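Side-chain contact in putative iron binding protein (Bordetella pertussis Tohama I, PDB 1Y9U), which binds ferric iron through tyrosine side chains and, as a periplasmic solute-binding protein, probably serves bacterial iron uptake: residues L109-E112 with K113-L117. Sequence-based numbering, arbitrary orientation.
Sequences LYVE and KDLKL
The carboxylate of Glu112 takes the backbone N-H of Asp114 on one face: N lies 2.8 Å from OE1, 47° above the carboxylate plane. At the other oxygen, one water donates to both Glu112 OE2 and Asp114 OD2, each 2.6 Å away, and so bridges two acids whose like charges would otherwise probably repel. The carboxylate of Asp114 is met on its syn side by Lys113 NZ, 2.8 Å from OD2, in a salt bridge that should ease the crowding of negative charge. Glutamate suits this place because it is long enough, once bent at chi2 (-79°), for OE1 to fold back and accept the Asp114 N-H within the turn that its own backbone begins. That turn is of type I, closed by Leu115 N to Glu112 O at 3.0 Å. The reversal joins apolar residues from both its sides, and branched aliphatics suit the buried strand: Val111 CG1 rests on Leu115 CB (3.7 Å), while Leu109 and Leu117 cross at about a right angle, their CD2 methyls 3.8 Å apart. Leu109, Leu115 and Leu117 also pack on Ile193 of strand 193-197, and Trp130 touches Leu115. Strand 100-112 pairs antiparallel with 193-197 and 220-223, and Ile186 of helix 179-187 lies against Glu112.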
# COMPACT_ATOMS: atom_id res chain seq x y z
N LEU A 109 6.57 8.47 -8.59
CA LEU A 109 7.88 8.92 -9.01
C LEU A 109 8.29 10.10 -8.14
O LEU A 109 7.61 11.12 -8.10
CB LEU A 109 7.85 9.34 -10.47
CG LEU A 109 9.21 9.46 -11.16
CD1 LEU A 109 9.86 8.09 -11.39
CD2 LEU A 109 9.10 10.22 -12.47
N TYR A 110 9.39 9.95 -7.41
CA TYR A 110 10.03 11.08 -6.76
C TYR A 110 10.85 11.79 -7.81
O TYR A 110 11.52 11.12 -8.58
CB TYR A 110 10.96 10.64 -5.66
CG TYR A 110 10.36 9.95 -4.45
CD1 TYR A 110 9.01 9.62 -4.35
CD2 TYR A 110 11.19 9.60 -3.37
CE1 TYR A 110 8.52 8.96 -3.23
CE2 TYR A 110 10.71 8.96 -2.26
CZ TYR A 110 9.36 8.66 -2.17
OH TYR A 110 8.91 7.95 -1.08
N VAL A 111 10.79 13.12 -7.85
CA VAL A 111 11.41 13.91 -8.90
C VAL A 111 12.13 15.09 -8.26
O VAL A 111 11.57 15.77 -7.41
CB VAL A 111 10.35 14.44 -9.89
CG1 VAL A 111 11.00 15.28 -10.98
CG2 VAL A 111 9.54 13.27 -10.47
N GLU A 112 13.35 15.38 -8.71
CA GLU A 112 14.05 16.57 -8.26
C GLU A 112 13.11 17.76 -8.40
O GLU A 112 12.44 17.90 -9.43
CB GLU A 112 15.30 16.79 -9.09
CG GLU A 112 16.35 17.67 -8.44
CD GLU A 112 16.07 19.17 -8.53
OE1 GLU A 112 15.38 19.61 -9.47
OE2 GLU A 112 16.54 19.89 -7.61
N LYS A 113 13.06 18.63 -7.39
CA LYS A 113 11.97 19.58 -7.28
C LYS A 113 11.79 20.53 -8.47
O LYS A 113 10.68 20.97 -8.72
CB LYS A 113 12.11 20.40 -5.99
CG LYS A 113 13.33 21.33 -5.99
CD LYS A 113 13.57 21.96 -4.63
CE LYS A 113 14.80 22.87 -4.62
NZ LYS A 113 14.57 24.12 -5.40
N ASP A 114 12.86 20.82 -9.19
CA ASP A 114 12.77 21.75 -10.32
C ASP A 114 12.88 21.11 -11.69
O ASP A 114 12.91 21.80 -12.71
CB ASP A 114 13.85 22.81 -10.19
CG ASP A 114 13.68 23.67 -8.96
OD1 ASP A 114 12.54 24.16 -8.76
OD2 ASP A 114 14.63 23.88 -8.18
N LEU A 115 12.90 19.79 -11.76
CA LEU A 115 12.94 19.11 -13.05
C LEU A 115 11.64 19.38 -13.80
O LEU A 115 10.57 19.36 -13.22
CB LEU A 115 13.13 17.60 -12.83
CG LEU A 115 13.77 16.80 -13.96
CD1 LEU A 115 15.24 17.15 -14.06
CD2 LEU A 115 13.62 15.32 -13.71
N LYS A 116 11.75 19.64 -15.09
CA LYS A 116 10.58 19.85 -15.91
C LYS A 116 10.01 18.49 -16.30
O LYS A 116 10.47 17.85 -17.24
CB LYS A 116 10.92 20.69 -17.15
CG LYS A 116 10.25 22.05 -17.15
CD LYS A 116 10.65 22.93 -15.96
CE LYS A 116 9.82 24.22 -15.92
NZ LYS A 116 9.24 24.53 -14.58
N LEU A 117 9.02 18.06 -15.53
CA LEU A 117 8.39 16.76 -15.67
C LEU A 117 7.04 16.85 -14.95
O LEU A 117 7.01 16.88 -13.72
CB LEU A 117 9.28 15.68 -15.06
CG LEU A 117 8.92 14.23 -15.36
CD1 LEU A 117 8.96 13.93 -16.85
CD2 LEU A 117 9.87 13.27 -14.63
O HOH W 1 16.87 22.47 -8.09